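Local atomic coordinates of hemolysin-like protein containing CBS domains (Oenococcus oeni, PDB entry 3OCO), a protein that is of unknown function but carries a pair of CBS domains from a membrane protein of the UPF0053 family, which may bind flavin adenine dinucleotide. Residues L47-T59 with D65-V77. Sequence-based numbering, arbitrary orientation. Where two conformers were deposited one is given.
Sequences LYLEEQYSRFPVT and DKIIGYAYNYDIV
Phe56 and Ala71 form a hydrogen-bonded antiparallel pair at the middle of a hairpin made by strands 55-59 and 66-72; the axes of these short strand segments approach to 4.2 Å. Val58 N gives a nearly straight bond to Gly69 O (2.7 Å), and Ile68 N reaches Val58 O; the register then slips by one residue, a beta bulge that sets Thr59 opposite Ile67. At the other end Asn73 N donates to Ser54 O (2.7 Å), carrying the pairing into helix 73-83. Arg55 and Tyr70 run alongside each other on one face, with Arg55 CD 3.7 Å from Tyr70 CE1 and the guanidinium and ring planes 77° apart. Farther along that face, Thr59 CG2 presses tightly on Ile67 CD1. The backbone at the helix start puts Asn73 CB over one face of the Tyr48 ring in a CH-pi contact, 3.8 Å from its centroid; chi1 of 60° turns the amide back, and OD1 accepts from Tyr74 N. Tyr48 also packs on Asn73 of the second subunit, and Tyr74 OH is hydrogen-bonded to Leu49 O of that subunit. Helix 41-51, the hairpin and helix 73-83 complete, with strand 35-36 beside strand 55-60, the beta-alpha-beta-beta-alpha fold of a CBS domain, here the first of the pair.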
ATOM      1  N   LEU A  47       3.152  15.188   9.670  1.00 32.44           N
ATOM      2  CA  LEU A  47       2.256  14.164  10.180  1.00 29.65           C
ATOM      3  C   LEU A  47       2.645  12.783   9.610  1.00 25.19           C
ATOM      4  O   LEU A  47       2.749  11.797  10.340  1.00 28.34           O
ATOM      5  CB  LEU A  47       0.787  14.500   9.886  1.00 23.74           C
ATOM      6  CG  LEU A  47      -0.177  13.513  10.569  1.00 34.92           C
ATOM      7  CD1 LEU A  47      -0.177  13.729  12.082  1.00 32.96           C
ATOM      8  CD2 LEU A  47      -1.592  13.625  10.026  1.00 44.16           C
ATOM      9  N   TYR A  48       2.842  12.727   8.298  1.00 25.68           N
ATOM     10  CA  TYR A  48       3.217  11.487   7.629  1.00 27.23           C
ATOM     11  C   TYR A  48       4.474  10.901   8.286  1.00 24.05           C
ATOM     12  O   TYR A  48       4.504   9.729   8.653  1.00 28.71           O
ATOM     13  CB  TYR A  48       3.417  11.739   6.123  1.00 23.31           C
ATOM     14  CG  TYR A  48       4.182  10.645   5.411  1.00 34.38           C
ATOM     15  CD1 TYR A  48       3.691   9.344   5.356  1.00 30.77           C
ATOM     16  CD2 TYR A  48       5.395  10.911   4.788  1.00 31.34           C
ATOM     17  CE1 TYR A  48       4.390   8.342   4.708  1.00 34.62           C
ATOM     18  CE2 TYR A  48       6.096   9.915   4.142  1.00 26.86           C
ATOM     19  CZ  TYR A  48       5.590   8.634   4.102  1.00 34.09           C
ATOM     20  OH  TYR A  48       6.296   7.636   3.464  1.00 36.67           O
ATOM     21  N   LEU A  49       5.482  11.743   8.481  1.00 22.25           N
ATOM     22  CA  LEU A  49       6.775  11.312   9.014  1.00 30.63           C
ATOM     23  C   LEU A  49       6.649  10.743  10.410  1.00 30.81           C
ATOM     24  O   LEU A  49       7.461   9.924  10.837  1.00 34.93           O
ATOM     25  CB  LEU A  49       7.773  12.476   9.002  1.00 25.86           C
ATOM     26  CG  LEU A  49       8.287  12.785   7.600  1.00 28.29           C
ATOM     27  CD1 LEU A  49       9.148  14.010   7.576  1.00 28.59           C
ATOM     28  CD2 LEU A  49       9.075  11.594   7.091  1.00 36.82           C
ATOM     29  N   GLU A  50       5.615  11.180  11.112  1.00 31.39           N
ATOM     30  CA  GLU A  50       5.359  10.735  12.470  1.00 31.95           C
ATOM     31  C   GLU A  50       4.497   9.466  12.527  1.00 32.36           C
ATOM     32  O   GLU A  50       4.679   8.626  13.413  1.00 31.93           O
ATOM     33  CB  GLU A  50       4.683  11.863  13.252  1.00 36.03           C
ATOM     34  CG  GLU A  50       4.334  11.522  14.689  1.00 36.23           C
ATOM     35  CD  GLU A  50       5.560  11.296  15.571  1.00 42.29           C
ATOM     36  OE1 GLU A  50       6.701  11.485  15.092  1.00 43.26           O
ATOM     37  OE2 GLU A  50       5.372  10.934  16.753  1.00 42.71           O
ATOM     38  N   GLU A  51       3.566   9.318  11.586  1.00 25.03           N
ATOM     39  CA  GLU A  51       2.586   8.228  11.664  1.00 27.57           C
ATOM     40  C   GLU A  51       2.628   7.220  10.502  1.00 31.69           C
ATOM     41  O   GLU A  51       1.973   6.178  10.565  1.00 30.84           O
ATOM     42  CB  GLU A  51       1.179   8.809  11.784  1.00 28.93           C
ATOM     43  CG  GLU A  51       1.086   9.941  12.795  1.00 40.95           C
ATOM     44  CD  GLU A  51      -0.322  10.146  13.311  1.00 48.50           C
ATOM     45  OE1 GLU A  51      -1.179  10.590  12.516  1.00 54.66           O
ATOM     46  OE2 GLU A  51      -0.569   9.865  14.508  1.00 46.71           O
ATOM     47  N   GLN A  52       3.362   7.551   9.439  1.00 26.79           N
ATOM     48  CA  GLN A  52       3.609   6.621   8.316  1.00 38.49           C
ATOM     49  C   GLN A  52       2.444   6.288   7.383  1.00 41.96           C
ATOM     50  O   GLN A  52       2.690   5.861   6.254  1.00 42.64           O
ATOM     51  CB  GLN A  52       4.156   5.273   8.794  1.00 34.26           C
ATOM     52  CG  GLN A  52       5.355   5.293   9.684  1.00 41.07           C
ATOM     53  CD  GLN A  52       5.762   3.872  10.015  1.00 52.21           C
ATOM     54  OE1 GLN A  52       6.049   3.072   9.119  1.00 45.81           O
ATOM     55  NE2 GLN A  52       5.747   3.534  11.299  1.00 61.24           N
ATOM     56  N   TYR A  53       1.196   6.417   7.835  1.00 27.28           N
ATOM     57  CA  TYR A  53       0.084   6.052   6.953  1.00 28.57           C
ATOM     58  C   TYR A  53       0.302   6.700   5.598  1.00 21.38           C
ATOM     59  O   TYR A  53       0.813   7.801   5.511  1.00 23.14           O
ATOM     60  CB  TYR A  53      -1.275   6.472   7.534  1.00 33.66           C
ATOM     61  CG  TYR A  53      -1.524   5.993   8.945  1.00 30.44           C
ATOM     62  CD1 TYR A  53      -1.901   4.692   9.196  1.00 34.14           C
ATOM     63  CD2 TYR A  53      -1.391   6.857  10.029  1.00 35.18           C
ATOM     64  CE1 TYR A  53      -2.129   4.250  10.490  1.00 42.32           C
ATOM     65  CE2 TYR A  53      -1.618   6.425  11.330  1.00 29.62           C
ATOM     66  CZ  TYR A  53      -1.984   5.120  11.552  1.00 40.28           C
ATOM     67  OH  TYR A  53      -2.214   4.681  12.841  1.00 50.20           O
ATOM     68  N   SER A  54      -0.066   6.026   4.528  1.00 24.43           N
ATOM     69  CA  SER A  54       0.187   6.615   3.224  1.00 25.68           C
ATOM     70  C   SER A  54      -0.976   7.471   2.736  1.00 32.72           C
ATOM     71  O   SER A  54      -0.827   8.276   1.812  1.00 35.75           O
ATOM     72  CB  SER A  54       0.513   5.531   2.203  1.00 27.49           C
ATOM     73  OG  SER A  54      -0.564   4.636   2.072  1.00 23.91           O
ATOM     74  N   ARG A  55      -2.138   7.287   3.348  1.00 34.02           N
ATOM     75  CA  ARG A  55      -3.320   8.073   2.994  1.00 37.42           C
ATOM     76  C   ARG A  55      -4.031   8.630   4.211  1.00 31.85           C
ATOM     77  O   ARG A  55      -4.355   7.888   5.138  1.00 25.87           O
ATOM     78  CB  ARG A  55      -4.299   7.240   2.184  1.00 41.33           C
ATOM     79  CG  ARG A  55      -3.692   6.692   0.931  1.00 44.69           C
ATOM     80  CD  ARG A  55      -4.733   6.009   0.116  1.00 44.65           C
ATOM     81  NE  ARG A  55      -4.179   5.508  -1.127  1.00 46.60           N
ATOM     82  CZ  ARG A  55      -3.911   4.230  -1.345  1.00 49.45           C
ATOM     83  NH1 ARG A  55      -4.158   3.342  -0.386  1.00 51.13           N
ATOM     84  NH2 ARG A  55      -3.417   3.849  -2.520  1.00 44.43           N
ATOM     85  N   PHE A  56      -4.267   9.939   4.197  1.00 26.67           N
ATOM     86  CA  PHE A  56      -4.956  10.612   5.293  1.00 29.01           C
ATOM     87  C   PHE A  56      -6.265  11.202   4.822  1.00 32.06           C
ATOM     88  O   PHE A  56      -6.288  12.047   3.924  1.00 27.56           O
ATOM     89  CB  PHE A  56      -4.107  11.751   5.848  1.00 30.61           C
ATOM     90  CG  PHE A  56      -2.927  11.297   6.647  1.00 39.42           C
ATOM     91  CD1 PHE A  56      -3.059  11.004   7.996  1.00 46.50           C
ATOM     92  CD2 PHE A  56      -1.679  11.174   6.056  1.00 46.22           C
ATOM     93  CE1 PHE A  56      -1.960  10.584   8.742  1.00 47.05           C
ATOM     94  CE2 PHE A  56      -0.579  10.757   6.795  1.00 44.75           C
ATOM     95  CZ  PHE A  56      -0.723  10.465   8.144  1.00 43.25           C
ATOM     96  N   PRO A  57      -7.364  10.766   5.439  1.00 40.09           N
ATOM     97  CA  PRO A  57      -8.655  11.434   5.279  1.00 33.63           C
ATOM     98  C   PRO A  57      -8.502  12.920   5.571  1.00 25.53           C
ATOM     99  O   PRO A  57      -7.824  13.304   6.550  1.00 22.61           O
ATOM    100  CB  PRO A  57      -9.506  10.790   6.366  1.00 38.09           C
ATOM    101  CG  PRO A  57      -8.856   9.474   6.629  1.00 37.36           C
ATOM    102  CD  PRO A  57      -7.402   9.722   6.476  1.00 35.29           C
ATOM    103  N   VAL A  58      -9.066  13.743   4.691  1.00 17.58           N
ATOM    104  CA  VAL A  58      -9.087  15.190   4.858  0.60 22.35           C
ATOM    105  C   VAL A  58     -10.450  15.647   5.419  1.00 31.82           C
ATOM    106  O   VAL A  58     -11.478  15.348   4.829  1.00 33.40           O
ATOM    107  CB  VAL A  58      -8.831  15.894   3.508  0.60 23.92           C
ATOM    108  CG1 VAL A  58      -9.063  17.393   3.627  0.60 27.73           C
ATOM    109  CG2 VAL A  58      -7.416  15.594   3.000  0.60 21.07           C
ATOM    110  N   THR A  59     -10.453  16.357   6.551  1.00 29.96           N
ATOM    111  CA  THR A  59     -11.689  16.856   7.152  1.00 35.37           C
ATOM    112  C   THR A  59     -12.000  18.278   6.704  1.00 38.16           C
ATOM    113  O   THR A  59     -11.102  19.058   6.390  1.00 48.69           O
ATOM    114  CB  THR A  59     -11.632  16.859   8.703  1.00 29.02           C
ATOM    115  OG1 THR A  59     -10.675  17.818   9.162  1.00 30.84           O
ATOM    116  CG2 THR A  59     -11.251  15.508   9.240  1.00 30.40           C
ATOM    117  N   ASP A  65     -16.309  14.187  11.359  1.00 31.18           N
ATOM    118  CA  ASP A  65     -17.570  13.763  10.740  1.00 30.41           C
ATOM    119  C   ASP A  65     -17.811  14.426   9.381  1.00 33.82           C
ATOM    120  O   ASP A  65     -18.810  14.156   8.713  1.00 38.28           O
ATOM    121  CB  ASP A  65     -18.756  13.978  11.689  1.00 31.22           C
ATOM    122  CG  ASP A  65     -18.678  13.105  12.933  1.00 33.95           C
ATOM    123  OD1 ASP A  65     -18.572  11.876  12.770  1.00 41.56           O
ATOM    124  OD2 ASP A  65     -18.712  13.633  14.068  1.00 28.44           O
ATOM    125  N   LYS A  66     -16.871  15.273   8.973  1.00 29.35           N
ATOM    126  CA  LYS A  66     -16.907  15.915   7.661  1.00 30.79           C
ATOM    127  C   LYS A  66     -15.674  15.584   6.772  1.00 36.91           C
ATOM    128  O   LYS A  66     -14.898  16.490   6.393  1.00 27.79           O
ATOM    129  CB  LYS A  66     -17.008  17.434   7.844  1.00 24.59           C
ATOM    130  CG  LYS A  66     -18.338  17.923   8.443  1.00 40.45           C
ATOM    131  CD  LYS A  66     -18.307  19.431   8.652  1.00 43.06           C
ATOM    132  CE  LYS A  66     -19.551  19.964   9.360  1.00 60.15           C
ATOM    133  NZ  LYS A  66     -19.342  21.378   9.852  1.00 61.22           N
ATOM    134  N   ILE A  67     -15.490  14.305   6.442  1.00 31.83           N
ATOM    135  CA  ILE A  67     -14.409  13.900   5.527  1.00 31.21           C
ATOM    136  C   ILE A  67     -14.756  14.245   4.081  1.00 32.39           C
ATOM    137  O   ILE A  67     -15.708  13.711   3.528  1.00 37.92           O
ATOM    138  CB  ILE A  67     -14.127  12.372   5.565  1.00 40.57           C
ATOM    139  CG1 ILE A  67     -13.782  11.894   6.978  1.00 33.47           C
ATOM    140  CG2 ILE A  67     -13.012  12.020   4.583  1.00 35.55           C
ATOM    141  CD1 ILE A  67     -12.932  12.857   7.726  1.00 37.97           C
ATOM    142  N   ILE A  68     -13.983  15.121   3.458  1.00 29.16           N
ATOM    143  CA  ILE A  68     -14.273  15.525   2.081  1.00 33.43           C
ATOM    144  C   ILE A  68     -13.392  14.832   1.011  1.00 45.42           C
ATOM    145  O   ILE A  68     -13.660  14.935  -0.190  1.00 46.26           O
ATOM    146  CB  ILE A  68     -14.165  17.047   1.939  1.00 35.57           C
ATOM    147  CG1 ILE A  68     -13.071  17.578   2.861  1.00 31.16           C
ATOM    148  CG2 ILE A  68     -15.474  17.717   2.333  1.00 32.15           C
ATOM    149  CD1 ILE A  68     -12.639  18.996   2.547  1.00 33.24           C
ATOM    150  N   GLY A  69     -12.352  14.126   1.449  1.00 35.38           N
ATOM    151  CA  GLY A  69     -11.455  13.430   0.533  1.00 33.86           C
ATOM    152  C   GLY A  69     -10.242  12.839   1.238  1.00 32.39           C
ATOM    153  O   GLY A  69     -10.263  12.687   2.463  1.00 26.86           O
ATOM    154  N   TYR A  70      -9.183  12.512   0.493  1.00 32.90           N
ATOM    155  CA  TYR A  70      -7.949  12.062   1.141  1.00 23.01           C
ATOM    156  C   TYR A  70      -6.732  12.737   0.578  1.00 23.17           C
ATOM    157  O   TYR A  70      -6.761  13.218  -0.562  1.00 22.12           O
ATOM    158  CB  TYR A  70      -7.781  10.545   1.072  1.00 21.67           C
ATOM    159  CG  TYR A  70      -7.255  10.022  -0.250  1.00 31.39           C
ATOM    160  CD1 TYR A  70      -5.913   9.653  -0.403  1.00 31.90           C
ATOM    161  CD2 TYR A  70      -8.100   9.875  -1.338  1.00 32.46           C
ATOM    162  CE1 TYR A  70      -5.434   9.163  -1.623  1.00 22.54           C
ATOM    163  CE2 TYR A  70      -7.639   9.388  -2.550  1.00 35.34           C
ATOM    164  CZ  TYR A  70      -6.308   9.036  -2.692  1.00 34.33           C
ATOM    165  OH  TYR A  70      -5.883   8.556  -3.913  1.00 42.12           O
ATOM    166  N   ALA A  71      -5.673  12.783   1.396  1.00 21.46           N
ATOM    167  CA  ALA A  71      -4.340  13.217   0.945  1.00 29.22           C
ATOM    168  C   ALA A  71      -3.321  12.058   0.890  1.00 32.66           C
ATOM    169  O   ALA A  71      -3.179  11.277   1.835  1.00 28.21           O
ATOM    170  CB  ALA A  71      -3.817  14.342   1.809  1.00 24.48           C
ATOM    171  N   TYR A  72      -2.614  11.978  -0.230  1.00 32.21           N
ATOM    172  CA  TYR A  72      -1.714  10.873  -0.550  1.00 34.73           C
ATOM    173  C   TYR A  72      -0.260  11.229  -0.187  1.00 31.23           C
ATOM    174  O   TYR A  72       0.235  12.282  -0.582  1.00 32.65           O
ATOM    175  CB  TYR A  72      -1.885  10.578  -2.048  1.00 35.07           C
ATOM    176  CG  TYR A  72      -1.092   9.426  -2.649  1.00 26.59           C
ATOM    177  CD1 TYR A  72      -0.725   8.310  -1.902  1.00 29.74           C
ATOM    178  CD2 TYR A  72      -0.769   9.442  -3.997  1.00 25.27           C
ATOM    179  CE1 TYR A  72      -0.001   7.249  -2.488  1.00 26.55           C
ATOM    180  CE2 TYR A  72      -0.079   8.404  -4.592  1.00 32.53           C
ATOM    181  CZ  TYR A  72       0.309   7.313  -3.841  1.00 37.66           C
ATOM    182  OH  TYR A  72       1.007   6.298  -4.472  1.00 45.94           O
ATOM    183  N   ASN A  73       0.412  10.375   0.589  1.00 28.68           N
ATOM    184  CA  ASN A  73       1.804  10.662   1.005  1.00 23.83           C
ATOM    185  C   ASN A  73       2.720  11.133  -0.136  1.00 27.38           C
ATOM    186  O   ASN A  73       3.397  12.164  -0.012  1.00 25.39           O
ATOM    187  CB  ASN A  73       2.445   9.520   1.829  1.00 19.93           C
ATOM    188  CG  ASN A  73       2.526   8.161   1.073  1.00 31.68           C
ATOM    189  OD1 ASN A  73       2.167   8.030  -0.100  1.00 23.05           O
ATOM    190  ND2 ASN A  73       3.009   7.150   1.775  1.00 37.33           N
ATOM    191  N   TYR A  74       2.711  10.401  -1.251  1.00 17.96           N
ATOM    192  CA  TYR A  74       3.436  10.821  -2.460  1.00 27.42           C
ATOM    193  C   TYR A  74       3.195  12.283  -2.825  1.00 35.02           C
ATOM    194  O   TYR A  74       4.143  13.017  -3.146  1.00 32.53           O
ATOM    195  CB  TYR A  74       3.045   9.954  -3.651  1.00 22.21           C
ATOM    196  CG  TYR A  74       3.696  10.349  -4.964  1.00 29.94           C
ATOM    197  CD1 TYR A  74       5.029  10.058  -5.222  1.00 23.61           C
ATOM    198  CD2 TYR A  74       2.962  10.970  -5.960  1.00 36.34           C
ATOM    199  CE1 TYR A  74       5.610  10.401  -6.430  1.00 32.61           C
ATOM    200  CE2 TYR A  74       3.530  11.314  -7.167  1.00 40.19           C
ATOM    201  CZ  TYR A  74       4.856  11.031  -7.401  1.00 43.07           C
ATOM    202  OH  TYR A  74       5.417  11.377  -8.617  1.00 39.76           O
ATOM    203  N   ASP A  75       1.927  12.694  -2.783  1.00 28.09           N
ATOM    204  CA  ASP A  75       1.524  14.049  -3.180  1.00 23.39           C
ATOM    205  C   ASP A  75       2.077  15.087  -2.224  1.00 21.34           C
ATOM    206  O   ASP A  75       2.539  16.150  -2.643  1.00 23.89           O
ATOM    207  CB  ASP A  75      -0.007  14.169  -3.214  1.00 26.77           C
ATOM    208  CG  ASP A  75      -0.628  13.507  -4.435  1.00 32.33           C
ATOM    209  OD1 ASP A  75       0.056  13.394  -5.477  1.00 35.23           O
ATOM    210  OD2 ASP A  75      -1.815  13.114  -4.350  1.00 41.64           O
ATOM    211  N   ILE A  76       2.004  14.768  -0.935  1.00 19.34           N
ATOM    212  CA  ILE A  76       2.597  15.567   0.132  1.00 12.72           C
ATOM    213  C   ILE A  76       4.122  15.739  -0.023  1.00 25.81           C
ATOM    214  O   ILE A  76       4.633  16.879  -0.033  1.00 25.83           O
ATOM    215  CB  ILE A  76       2.270  14.949   1.525  1.00 25.63           C
ATOM    216  CG1 ILE A  76       0.750  14.862   1.717  1.00 29.52           C
ATOM    217  CG2 ILE A  76       2.870  15.773   2.657  1.00 25.11           C
ATOM    218  CD1 ILE A  76       0.300  13.911   2.822  1.00 24.31           C
ATOM    219  N   VAL A  77       4.875  14.637  -0.137  1.00 18.42           N
ATOM    220  CA  VAL A  77       6.323  14.831  -0.164  1.00  9.37           C
ATOM    221  C   VAL A  77       6.758  15.535  -1.438  1.00 20.89           C
ATOM    222  O   VAL A  77       7.687  16.340  -1.416  1.00 32.05           O
ATOM    223  CB  VAL A  77       7.186  13.535   0.134  1.00 26.02           C
ATOM    224  CG1 VAL A  77       6.340  12.404   0.650  1.00 15.71           C
ATOM    225  CG2 VAL A  77       8.040  13.127  -1.070  1.00 22.60           C
TER